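Local coordinates for protein CD180 antigen (Mus musculus, PDB 3T6Q) that may cooperate with MD-1 and TLR4 in the innate immune response of B cells to bacterial lipopolysaccharide, leading to NF-kappa-B activation, at residues L530-S536 / N553-L559. Numbering follows the deposited sequence.
Sequences LASNHIS and NLRQNPL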
loop_
_atom_site.group_PDB
_atom_site.type_symbol
_atom_site.label_atom_id
_atom_site.label_comp_id
_atom_site.label_asym_id
_atom_site.label_seq_id
_atom_site.Cartn_x
_atom_site.Cartn_y
_atom_site.Cartn_z
ATOM N N LEU A 530 37.694 19.499 -30.560
ATOM C CA LEU A 530 38.980 19.865 -29.974
ATOM C C LEU A 530 38.852 20.151 -28.465
ATOM O O LEU A 530 39.711 20.830 -27.899
ATOM C CB LEU A 530 39.604 21.076 -30.702
ATOM C CG LEU A 530 40.164 20.649 -32.085
ATOM C CD1 LEU A 530 40.480 21.828 -32.996
ATOM C CD2 LEU A 530 41.391 19.785 -31.920
ATOM N N ALA A 531 37.793 19.663 -27.811
ATOM C CA ALA A 531 37.567 19.994 -26.405
ATOM C C ALA A 531 38.739 19.524 -25.561
ATOM O O ALA A 531 39.362 18.495 -25.882
ATOM C CB ALA A 531 36.263 19.351 -25.879
ATOM N N SER A 532 39.044 20.263 -24.478
ATOM C CA SER A 532 40.080 19.860 -23.521
ATOM C C SER A 532 41.416 19.585 -24.179
ATOM O O SER A 532 41.933 18.480 -24.114
ATOM C CB SER A 532 39.678 18.643 -22.679
ATOM O OG SER A 532 38.510 18.955 -21.944
ATOM N N ASN A 533 41.947 20.590 -24.840
ATOM C CA ASN A 533 43.303 20.525 -25.352
ATOM C C ASN A 533 44.067 21.729 -24.812
ATOM O O ASN A 533 43.652 22.290 -23.811
ATOM C CB ASN A 533 43.239 20.509 -26.874
ATOM C CG ASN A 533 43.132 19.089 -27.377
ATOM O OD1 ASN A 533 44.065 18.323 -27.196
ATOM N ND2 ASN A 533 41.953 18.701 -27.902
ATOM N N HIS A 534 45.124 22.148 -25.498
ATOM C CA HIS A 534 45.932 23.296 -25.040
ATOM C C HIS A 534 45.885 24.381 -26.074
ATOM O O HIS A 534 46.883 25.107 -26.275
ATOM C CB HIS A 534 47.402 22.894 -24.892
ATOM C CG HIS A 534 47.735 22.088 -23.641
ATOM N ND1 HIS A 534 46.810 21.454 -22.892
ATOM C CD2 HIS A 534 48.966 21.796 -23.065
ATOM C CE1 HIS A 534 47.412 20.800 -21.874
ATOM N NE2 HIS A 534 48.736 21.004 -21.985
ATOM N N ILE A 535 44.759 24.531 -26.754
ATOM C CA ILE A 535 44.664 25.579 -27.765
ATOM C C ILE A 535 44.509 26.967 -27.105
ATOM O O ILE A 535 43.612 27.168 -26.293
ATOM C CB ILE A 535 43.541 25.268 -28.764
ATOM C CG1 ILE A 535 43.935 24.010 -29.585
ATOM C CG2 ILE A 535 43.304 26.455 -29.678
ATOM C CD1 ILE A 535 42.779 23.376 -30.340
ATOM N N SER A 536 45.409 27.902 -27.423
ATOM C CA SER A 536 45.324 29.259 -26.841
ATOM C C SER A 536 45.116 30.304 -27.911
ATOM O O SER A 536 44.086 30.975 -27.960
ATOM C CB SER A 536 46.555 29.586 -25.970
ATOM O OG SER A 536 47.772 29.313 -26.686
ATOM N N ASN A 553 34.198 22.082 -31.708
ATOM C CA ASN A 553 34.082 22.204 -30.251
ATOM C C ASN A 553 35.449 22.567 -29.663
ATOM O O ASN A 553 36.389 21.769 -29.717
ATOM C CB ASN A 553 33.548 20.903 -29.619
ATOM C CG ASN A 553 33.083 21.086 -28.172
ATOM O OD1 ASN A 553 33.658 21.875 -27.415
ATOM N ND2 ASN A 553 32.064 20.313 -27.766
ATOM N N LEU A 554 35.541 23.784 -29.119
ATOM C CA LEU A 554 36.752 24.294 -28.493
ATOM C C LEU A 554 36.573 24.535 -26.999
ATOM O O LEU A 554 37.373 25.245 -26.376
ATOM C CB LEU A 554 37.145 25.605 -29.194
ATOM C CG LEU A 554 37.801 25.431 -30.551
ATOM C CD1 LEU A 554 37.669 26.739 -31.354
ATOM C CD2 LEU A 554 39.263 24.992 -30.344
ATOM N N ARG A 555 35.530 23.954 -26.400
ATOM C CA ARG A 555 35.341 24.109 -24.957
ATOM C C ARG A 555 36.577 23.608 -24.150
ATOM O O ARG A 555 37.348 22.741 -24.621
ATOM C CB ARG A 555 34.053 23.370 -24.529
ATOM C CG ARG A 555 34.242 21.878 -24.360
ATOM C CD ARG A 555 32.908 21.242 -23.996
ATOM N NE ARG A 555 32.612 21.489 -22.602
ATOM C CZ ARG A 555 31.416 21.313 -22.044
ATOM N NH1 ARG A 555 30.406 20.860 -22.761
ATOM N NH2 ARG A 555 31.244 21.568 -20.759
ATOM N N GLN A 556 36.782 24.201 -22.961
ATOM C CA GLN A 556 37.820 23.775 -22.033
ATOM C C GLN A 556 39.216 23.822 -22.673
ATOM O O GLN A 556 40.038 22.926 -22.482
ATOM C CB GLN A 556 37.473 22.398 -21.449
ATOM C CG GLN A 556 36.327 22.486 -20.430
ATOM C CD GLN A 556 35.864 21.137 -19.907
ATOM O OE1 GLN A 556 34.917 20.549 -20.429
ATOM N NE2 GLN A 556 36.522 20.645 -18.870
ATOM N N ASN A 557 39.438 24.854 -23.487
ATOM C CA ASN A 557 40.812 25.200 -23.896
ATOM C C ASN A 557 41.303 26.492 -23.233
ATOM O O ASN A 557 40.487 27.368 -22.924
ATOM C CB ASN A 557 40.895 25.299 -25.415
ATOM C CG ASN A 557 41.004 23.940 -26.051
ATOM O OD1 ASN A 557 42.094 23.393 -26.157
ATOM N ND2 ASN A 557 39.860 23.360 -26.435
ATOM N N PRO A 558 42.628 26.630 -23.026
ATOM C CA PRO A 558 43.195 27.862 -22.389
ATOM C C PRO A 558 43.223 29.046 -23.364
ATOM O O PRO A 558 44.282 29.583 -23.708
ATOM C CB PRO A 558 44.593 27.424 -22.005
ATOM C CG PRO A 558 44.963 26.437 -23.098
ATOM C CD PRO A 558 43.688 25.655 -23.351
ATOM N N LEU A 559 42.056 29.447 -23.813
ATOM C CA LEU A 559 41.946 30.355 -24.937
ATOM C C LEU A 559 42.430 31.756 -24.608
ATOM O O LEU A 559 42.174 32.280 -23.519
ATOM C CB LEU A 559 40.516 30.383 -25.472
ATOM C CG LEU A 559 40.166 29.119 -26.283
ATOM C CD1 LEU A 559 38.651 28.943 -26.417
ATOM C CD2 LEU A 559 40.835 29.125 -27.667
HETATM O O HOH W 1 42.554 21.817 -21.481
#
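The stacked asparagines of a leucine-rich repeat solenoid are exemplified by N557, which reaches across from the turn after strand 551-553 to L530-S536 of the preceding coil. Its amide works at both ends. ND2 donates to L530 O at 2.9 Å, nearly straight at 168°, and also to L554 O of its own turn, both acceptors lying close to the amide plane. OD1 in turn accepts from I535 N at 3.0 Å and, weakly, from N533 N. The CG of N557 sits beside its own backbone N (chi1 -80°), which sets the flat amide against these buried peptide groups. One coil back, N533 repeats the role, its ND2 donating to L507 O of the coil before and to L530 O of its own turn, the latter from the face opposite N557 ND2, while N533 OD1 accepts from L512 N.

Backbone hydrogen bonds tie the coils as well, L530 N to N553 O at 2.8 Å and S532 N to R555 O at 3.0 Å. Inside, CD2 of L554 touches both L530 CB and I535 CD1, each at 3.9 Å, the I535 and L554 side chains crossing at about a right angle. A water bridges the two turns by donating to N533 O and Q556 O. Such repetition, leucines packed inward and asparagine amides bridging successive turns, is characteristic of leucine-rich repeat solenoids, including Toll-like receptor ectodomains, here joining repeat 19 to the following coil.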